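Local coordinates for adhesion and penetration protein autotransporter (Haemophilus influenzae, PDB 3SYJ) that promotes adherence to and invasion of host cells, drives bacterial aggregation through self-association, and is probably a serine protease, at residues Gly663-Gln668 and Asn716-Ala721; Ser590-Pro595 and Ile623-Lys628. One frame throughout, in Å; residues are numbered along the deposited sequence.

Contact 1: residues Gly663-Gln668 and Asn716-Ala721; sequences GVVPNQ and NVKGLA
At a corner of the beta-solenoid, Val664 and Leu720 join two successive rungs just beyond the parallel strands 659-662 and 714-718. Leu720 N donates to Val664 O over 3.0 Å in an almost straight bond (176° at the hydrogen), the donor tilted 27° from the carbonyl plane. The same oxygen takes a CA-H contact from Gly719 CA at 3.6 Å, so the NH and the CA-H of neighbouring residues converge on it. A matching CA-H contact runs the other way, from Gly663 CA to Lys718 O at 3.4 Å. A beta carbon on Gly663 would run into Lys718 O, and one on Gly719 into Val664 O; the positive phi at both positions also suits glycine. Leu720 is the centre of an inverse gamma turn, Ala721 N bonding to Gly719 O, which swings the chain toward the next strand.

Two side-chain contacts accompany the backbone bond. Val665 CG2 presses on Lys718 CG at 3.5 Å, the two side chains crossing at about a right angle. Lys718 CG sits between the backbone N and the carbonyl carbon (chi1 69°), and the chain runs on extended, bringing CE to 3.4 Å from Gly663 O. Pro666 CG rests against Leu720 CG at 4.1 Å, while Leu720 also packs on Ile698. Val665 N is bonded to the Asn670 side chain, close to the type II turn from Val665 to Gln668. A water donates to Leu720 O at 2.8 Å and accepts a weak bond from Val664 N. The mostly buried corner is therefore held by backbone polar groups, with one direct hydrogen bond and a water replacing the regular ladder of the strands, and with the lysine carbons lying over Gly663 O and against Val665.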
ATOM      1  N   GLY A 663     -23.841 -15.769   1.095  1.00 21.25           N
ATOM      2  CA  GLY A 663     -24.680 -15.288   2.181  1.00 21.49           C
ATOM      3  C   GLY A 663     -26.163 -15.488   1.945  1.00 21.53           C
ATOM      4  O   GLY A 663     -26.626 -15.462   0.806  1.00 25.09           O
ATOM      5  N   VAL A 664     -26.912 -15.701   3.023  1.00 23.86           N
ATOM      6  CA  VAL A 664     -28.369 -15.690   2.950  1.00 23.73           C
ATOM      7  C   VAL A 664     -28.881 -14.380   3.526  1.00 23.96           C
ATOM      8  O   VAL A 664     -28.257 -13.808   4.415  1.00 26.07           O
ATOM      9  CB  VAL A 664     -28.999 -16.858   3.720  1.00 19.23           C
ATOM     10  CG1 VAL A 664     -28.654 -18.173   3.047  1.00 20.78           C
ATOM     11  CG2 VAL A 664     -28.533 -16.844   5.167  1.00 17.37           C
ATOM     12  N   VAL A 665     -30.017 -13.912   3.019  1.00 23.38           N
ATOM     13  CA  VAL A 665     -30.553 -12.612   3.414  1.00 24.71           C
ATOM     14  C   VAL A 665     -31.737 -12.757   4.368  1.00 26.96           C
ATOM     15  O   VAL A 665     -32.735 -13.403   4.035  1.00 26.56           O
ATOM     16  CB  VAL A 665     -31.011 -11.796   2.176  1.00 27.89           C
ATOM     17  CG1 VAL A 665     -31.586 -10.457   2.609  1.00 27.43           C
ATOM     18  CG2 VAL A 665     -29.857 -11.600   1.196  1.00 25.20           C
ATOM     19  N   PRO A 666     -31.633 -12.156   5.564  1.00 27.84           N
ATOM     20  CA  PRO A 666     -32.753 -12.197   6.508  1.00 25.40           C
ATOM     21  C   PRO A 666     -34.008 -11.546   5.931  1.00 26.64           C
ATOM     22  O   PRO A 666     -33.899 -10.553   5.215  1.00 29.23           O
ATOM     23  CB  PRO A 666     -32.237 -11.385   7.695  1.00 22.87           C
ATOM     24  CG  PRO A 666     -30.758 -11.466   7.595  1.00 18.90           C
ATOM     25  CD  PRO A 666     -30.461 -11.470   6.131  1.00 21.68           C
ATOM     26  N   ASN A 667     -35.175 -12.111   6.234  1.00 26.68           N
ATOM     27  CA  ASN A 667     -36.462 -11.555   5.805  1.00 29.68           C
ATOM     28  C   ASN A 667     -36.723 -11.636   4.309  1.00 31.09           C
ATOM     29  O   ASN A 667     -37.549 -10.901   3.776  1.00 28.35           O
ATOM     30  CB  ASN A 667     -36.626 -10.126   6.309  1.00 24.22           C
ATOM     31  CG  ASN A 667     -36.708 -10.062   7.811  1.00 26.23           C
ATOM     32  OD1 ASN A 667     -35.853  -9.468   8.468  1.00 27.92           O
ATOM     33  ND2 ASN A 667     -37.729 -10.706   8.374  1.00 28.75           N
ATOM     34  N   GLN A 668     -36.010 -12.533   3.640  1.00 29.85           N
ATOM     35  CA  GLN A 668     -36.286 -12.862   2.250  1.00 30.70           C
ATOM     36  C   GLN A 668     -36.287 -14.369   2.116  1.00 31.35           C
ATOM     37  O   GLN A 668     -35.964 -15.088   3.062  1.00 30.15           O
ATOM     38  CB  GLN A 668     -35.210 -12.300   1.329  1.00 30.54           C
ATOM     39  CG  GLN A 668     -35.077 -10.800   1.376  1.00 40.06           C
ATOM     40  CD  GLN A 668     -34.130 -10.278   0.315  1.00 39.54           C
ATOM     41  OE1 GLN A 668     -33.353 -11.037  -0.278  1.00 36.66           O
ATOM     42  NE2 GLN A 668     -34.187  -8.973   0.068  1.00 43.58           N
ATOM     43  N   ASN A 716     -22.066 -11.981  -6.157  1.00 25.56           N
ATOM     44  CA  ASN A 716     -23.011 -11.323  -5.274  1.00 26.69           C
ATOM     45  C   ASN A 716     -22.720 -11.661  -3.815  1.00 27.32           C
ATOM     46  O   ASN A 716     -22.894 -12.803  -3.395  1.00 27.75           O
ATOM     47  CB  ASN A 716     -24.418 -11.789  -5.635  1.00 32.55           C
ATOM     48  CG  ASN A 716     -25.432 -10.669  -5.591  1.00 45.15           C
ATOM     49  OD1 ASN A 716     -25.777 -10.148  -4.518  1.00 40.48           O
ATOM     50  ND2 ASN A 716     -25.930 -10.292  -6.767  1.00 48.45           N
ATOM     51  N   VAL A 717     -22.257 -10.683  -3.047  1.00 24.96           N
ATOM     52  CA  VAL A 717     -22.088 -10.881  -1.614  1.00 20.88           C
ATOM     53  C   VAL A 717     -23.200 -10.144  -0.896  1.00 24.67           C
ATOM     54  O   VAL A 717     -23.307  -8.925  -0.999  1.00 26.54           O
ATOM     55  CB  VAL A 717     -20.725 -10.384  -1.103  1.00 18.69           C
ATOM     56  CG1 VAL A 717     -20.665 -10.500   0.413  1.00 19.48           C
ATOM     57  CG2 VAL A 717     -19.599 -11.178  -1.734  1.00 17.69           C
ATOM     58  N   LYS A 718     -24.035 -10.883  -0.173  1.00 23.06           N
ATOM     59  CA  LYS A 718     -25.237 -10.292   0.404  1.00 24.64           C
ATOM     60  C   LYS A 718     -25.561 -10.858   1.776  1.00 23.88           C
ATOM     61  O   LYS A 718     -25.139 -11.963   2.124  1.00 25.53           O
ATOM     62  CB  LYS A 718     -26.423 -10.546  -0.526  1.00 23.98           C
ATOM     63  CG  LYS A 718     -26.823 -12.008  -0.579  1.00 22.77           C
ATOM     64  CD  LYS A 718     -27.672 -12.332  -1.783  1.00 21.50           C
ATOM     65  CE  LYS A 718     -28.245 -13.735  -1.653  1.00 27.07           C
ATOM     66  NZ  LYS A 718     -28.936 -14.172  -2.895  1.00 34.31           N
ATOM     67  N   GLY A 719     -26.326 -10.095   2.547  1.00 22.10           N
ATOM     68  CA  GLY A 719     -26.845 -10.563   3.819  1.00 22.71           C
ATOM     69  C   GLY A 719     -25.780 -10.951   4.831  1.00 24.88           C
ATOM     70  O   GLY A 719     -24.844 -10.194   5.085  1.00 26.42           O
ATOM     71  N   LEU A 720     -25.934 -12.138   5.409  1.00 22.56           N
ATOM     72  CA  LEU A 720     -25.063 -12.610   6.480  1.00 24.28           C
ATOM     73  C   LEU A 720     -23.730 -13.101   5.928  1.00 23.79           C
ATOM     74  O   LEU A 720     -23.429 -14.300   5.931  1.00 19.05           O
ATOM     75  CB  LEU A 720     -25.763 -13.714   7.265  1.00 21.18           C
ATOM     76  CG  LEU A 720     -27.073 -13.266   7.912  1.00 22.36           C
ATOM     77  CD1 LEU A 720     -27.714 -14.398   8.691  1.00 18.71           C
ATOM     78  CD2 LEU A 720     -26.819 -12.071   8.808  1.00 23.56           C
ATOM     79  N   ALA A 721     -22.942 -12.155   5.441  1.00 21.97           N
ATOM     80  CA  ALA A 721     -21.677 -12.472   4.804  1.00 24.81           C
ATOM     81  C   ALA A 721     -20.753 -11.271   4.878  1.00 25.87           C
ATOM     82  O   ALA A 721     -21.199 -10.119   4.846  1.00 25.34           O
ATOM     83  CB  ALA A 721     -21.897 -12.878   3.356  1.00 22.17           C
TER
HETATM   84  O   HOH W   1     -24.634 -16.716   5.334  1.00 22.04           O

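Contact 2: residues Ser590-Pro595 and Ile623-Lys628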
ATOM      1  N   SER A 590     -22.528 -25.501   2.171  1.00 20.25           N
ATOM      2  CA  SER A 590     -23.567 -25.293   3.167  1.00 17.87           C
ATOM      3  C   SER A 590     -23.241 -25.962   4.494  1.00 20.26           C
ATOM      4  O   SER A 590     -22.471 -26.922   4.550  1.00 17.45           O
ATOM      5  CB  SER A 590     -24.898 -25.839   2.637  1.00 19.15           C
ATOM      6  OG  SER A 590     -25.963 -25.590   3.544  1.00 20.21           O
ATOM      7  N   GLY A 591     -23.831 -25.443   5.563  1.00 16.94           N
ATOM      8  CA  GLY A 591     -23.886 -26.166   6.815  1.00 13.27           C
ATOM      9  C   GLY A 591     -25.039 -27.140   6.678  1.00 16.04           C
ATOM     10  O   GLY A 591     -25.611 -27.266   5.595  1.00 16.77           O
ATOM     11  N   ARG A 592     -25.388 -27.831   7.759  1.00 18.44           N
ATOM     12  CA  ARG A 592     -26.502 -28.784   7.732  1.00 18.82           C
ATOM     13  C   ARG A 592     -27.255 -28.825   9.063  1.00 16.09           C
ATOM     14  O   ARG A 592     -26.696 -28.513  10.118  1.00 15.33           O
ATOM     15  CB  ARG A 592     -26.008 -30.190   7.384  1.00 17.12           C
ATOM     16  CG  ARG A 592     -24.930 -30.723   8.316  1.00 12.37           C
ATOM     17  CD  ARG A 592     -25.042 -32.227   8.452  1.00 17.33           C
ATOM     18  NE  ARG A 592     -26.294 -32.583   9.112  1.00 17.77           N
ATOM     19  CZ  ARG A 592     -26.872 -33.779   9.054  1.00 17.48           C
ATOM     20  NH1 ARG A 592     -26.315 -34.765   8.365  1.00 14.53           N
ATOM     21  NH2 ARG A 592     -28.017 -33.985   9.690  1.00 15.43           N
ATOM     22  N   PRO A 593     -28.530 -29.227   9.023  1.00 16.93           N
ATOM     23  CA  PRO A 593     -29.266 -29.288  10.288  1.00 16.18           C
ATOM     24  C   PRO A 593     -28.586 -30.257  11.251  1.00 16.26           C
ATOM     25  O   PRO A 593     -28.035 -31.273  10.819  1.00 17.45           O
ATOM     26  CB  PRO A 593     -30.640 -29.825   9.868  1.00 17.86           C
ATOM     27  CG  PRO A 593     -30.750 -29.528   8.405  1.00 18.48           C
ATOM     28  CD  PRO A 593     -29.357 -29.635   7.871  1.00 17.66           C
ATOM     29  N   THR A 594     -28.592 -29.941  12.536  1.00 16.09           N
ATOM     30  CA  THR A 594     -28.144 -30.907  13.532  1.00 17.02           C
ATOM     31  C   THR A 594     -29.051 -32.124  13.409  1.00 17.07           C
ATOM     32  O   THR A 594     -30.261 -31.977  13.274  1.00 20.16           O
ATOM     33  CB  THR A 594     -28.260 -30.334  14.955  1.00 17.62           C
ATOM     34  OG1 THR A 594     -27.469 -29.146  15.050  1.00 13.92           O
ATOM     35  CG2 THR A 594     -27.791 -31.351  15.988  1.00 18.79           C
ATOM     36  N   PRO A 595     -28.475 -33.333  13.423  1.00 18.74           N
ATOM     37  CA  PRO A 595     -29.293 -34.551  13.367  1.00 15.31           C
ATOM     38  C   PRO A 595     -30.201 -34.706  14.586  1.00 17.20           C
ATOM     39  O   PRO A 595     -29.793 -34.371  15.696  1.00 14.54           O
ATOM     40  CB  PRO A 595     -28.246 -35.669  13.373  1.00 17.51           C
ATOM     41  CG  PRO A 595     -27.003 -35.040  12.857  1.00 16.53           C
ATOM     42  CD  PRO A 595     -27.031 -33.624  13.330  1.00 20.77           C
ATOM     43  N   ILE A 623     -25.559 -27.191  12.166  1.00 18.88           N
ATOM     44  CA  ILE A 623     -24.118 -27.303  12.359  1.00 17.85           C
ATOM     45  C   ILE A 623     -23.384 -26.312  11.459  1.00 19.28           C
ATOM     46  O   ILE A 623     -23.667 -26.222  10.259  1.00 18.72           O
ATOM     47  CB  ILE A 623     -23.620 -28.728  12.028  1.00 18.24           C
ATOM     48  CG1 ILE A 623     -24.425 -29.766  12.823  1.00 19.55           C
ATOM     49  CG2 ILE A 623     -22.130 -28.840  12.302  1.00 15.22           C
ATOM     50  CD1 ILE A 623     -24.017 -31.210  12.591  1.00 17.14           C
ATOM     51  N   ASN A 624     -22.444 -25.567  12.036  1.00 16.81           N
ATOM     52  CA  ASN A 624     -21.640 -24.622  11.264  1.00 19.37           C
ATOM     53  C   ASN A 624     -20.411 -25.280  10.632  1.00 19.82           C
ATOM     54  O   ASN A 624     -19.728 -26.082  11.277  1.00 18.38           O
ATOM     55  CB  ASN A 624     -21.226 -23.439  12.139  1.00 20.40           C
ATOM     56  CG  ASN A 624     -22.413 -22.577  12.546  1.00 25.12           C
ATOM     57  OD1 ASN A 624     -23.351 -22.375  11.769  1.00 23.58           O
ATOM     58  ND2 ASN A 624     -22.378 -22.070  13.770  1.00 24.66           N
ATOM     59  N   ARG A 625     -20.135 -24.938   9.374  1.00 16.24           N
ATOM     60  CA  ARG A 625     -19.040 -25.561   8.628  1.00 17.76           C
ATOM     61  C   ARG A 625     -17.970 -24.576   8.138  1.00 18.83           C
ATOM     62  O   ARG A 625     -18.192 -23.363   8.062  1.00 19.89           O
ATOM     63  CB  ARG A 625     -19.583 -26.346   7.430  1.00 18.06           C
ATOM     64  CG  ARG A 625     -20.604 -27.420   7.776  1.00 15.97           C
ATOM     65  CD  ARG A 625     -20.032 -28.476   8.710  1.00 15.07           C
ATOM     66  NE  ARG A 625     -20.706 -29.762   8.540  1.00 13.88           N
ATOM     67  CZ  ARG A 625     -20.553 -30.809   9.343  1.00 15.22           C
ATOM     68  NH1 ARG A 625     -19.754 -30.726  10.394  1.00 15.45           N
ATOM     69  NH2 ARG A 625     -21.203 -31.940   9.093  1.00 16.65           N
ATOM     70  N   THR A 626     -16.804 -25.114   7.805  1.00 15.83           N
ATOM     71  CA  THR A 626     -15.734 -24.320   7.231  1.00 18.17           C
ATOM     72  C   THR A 626     -15.292 -24.988   5.948  1.00 18.69           C
ATOM     73  O   THR A 626     -15.301 -26.215   5.833  1.00 16.56           O
ATOM     74  CB  THR A 626     -14.508 -24.209   8.163  1.00 17.72           C
ATOM     75  OG1 THR A 626     -13.969 -25.513   8.409  1.00 17.48           O
ATOM     76  CG2 THR A 626     -14.875 -23.566   9.474  1.00 14.79           C
ATOM     77  N   PHE A 627     -14.920 -24.170   4.976  1.00 18.47           N
ATOM     78  CA  PHE A 627     -14.399 -24.675   3.724  1.00 20.95           C
ATOM     79  C   PHE A 627     -13.121 -23.935   3.378  1.00 20.40           C
ATOM     80  O   PHE A 627     -13.006 -22.730   3.605  1.00 21.08           O
ATOM     81  CB  PHE A 627     -15.428 -24.515   2.610  1.00 19.22           C
ATOM     82  CG  PHE A 627     -16.633 -25.391   2.775  1.00 19.67           C
ATOM     83  CD1 PHE A 627     -16.588 -26.727   2.415  1.00 21.82           C
ATOM     84  CD2 PHE A 627     -17.815 -24.880   3.290  1.00 19.92           C
ATOM     85  CE1 PHE A 627     -17.700 -27.537   2.557  1.00 17.57           C
ATOM     86  CE2 PHE A 627     -18.930 -25.685   3.437  1.00 16.88           C
ATOM     87  CZ  PHE A 627     -18.871 -27.014   3.067  1.00 17.46           C
ATOM     88  N   LYS A 628     -12.158 -24.672   2.843  1.00 20.58           N
ATOM     89  CA  LYS A 628     -10.889 -24.092   2.451  1.00 21.36           C
ATOM     90  C   LYS A 628     -10.303 -24.779   1.228  1.00 21.60           C
ATOM     91  O   LYS A 628     -10.278 -26.008   1.129  1.00 19.73           O
ATOM     92  CB  LYS A 628      -9.883 -24.165   3.598  1.00 23.40           C
ATOM     93  CG  LYS A 628      -8.527 -23.586   3.240  1.00 25.89           C
ATOM     94  CD  LYS A 628      -7.679 -23.352   4.482  1.00 34.79           C
ATOM     95  CE  LYS A 628      -6.266 -22.916   4.100  1.00 39.51           C
ATOM     96  NZ  LYS A 628      -5.301 -23.025   5.229  1.00 42.63           N
TER
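Ile623 pairs with Arg592 as an antiparallel, hydrogen-bonded bridge, and its side chain leans back over the segment 590-595. Ile623 N donates to Arg592 O at 2.7 Å, close to the carbonyl direction, whereas the return bond, Arg592 N to Ile623 O, is weak at 3.4 Å. From this backbone the isoleucine begins with CB 3.6 Å from Arg592 O. CG1 lies anti to the carbonyl carbon (chi1 -53°) and meets Thr594 OG1 at 3.8 Å, a hydroxyl that is itself bonded to Asp621. At the tip, CD1 reaches Pro595 CD at 3.9 Å, the two side chains crossing at about a right angle. The other branch, CG2, covers one face of the Arg625 guanidinium near its rim, 3.5 Å above the plane.

Arg592 is bent at chi2 and chi3, and its guanidinium turns side-on to the carbonyl of the next residue: NE and NH2 both bond Pro593 O, at 2.8 and 2.9 Å, with the oxygen in the guanidinium plane. NH2 also forms a salt bridge with Asp677. Arg625 lies alongside, pointing the same way, with its NH2 beside Arg592 CD and its guanidinium turned 89° to that of Arg592. Its NE bonds Ser571 O and its NH1 is paired with Glu497, so each like charge has an acidic partner that probably offsets their proximity. Farther along, the edge of the Phe627 ring faces Ser590 O in plane, while Phe589 meets the same ring edge-to-face.

After Pro595, whose backbone bonds to Gly20, the chain leaves on an excursion containing helix 603-609 and returns at Ile623. The antiparallel bridge ties the two ends of this excursion at the side of the beta-solenoid, a largely parallel coil in which loops commonly leave between strands.

Overall arrangement
Contact 2 closes before contact 1 opens along the chain, and both lie in the second beta-solenoid repeat region of the passenger domain, their centres about 17 Å apart and their nearest atoms about 8 Å apart, without touching. Parallel strand pairing connects them: strand 586-593 pairs with 638-641, that strand with 659-662, and 659-662 with 714-718. A second connection runs through the excursion after residues 663-668, which bears the disulfide Cys673-Cys684 and reaches contact 2 through Asp677. In each contact the earlier segment leads out of the coil, and the later one belongs to a strand or corner of it. Neither involves Ser218, the likely active-site serine, although contact 2 lies against the N-terminal protease region.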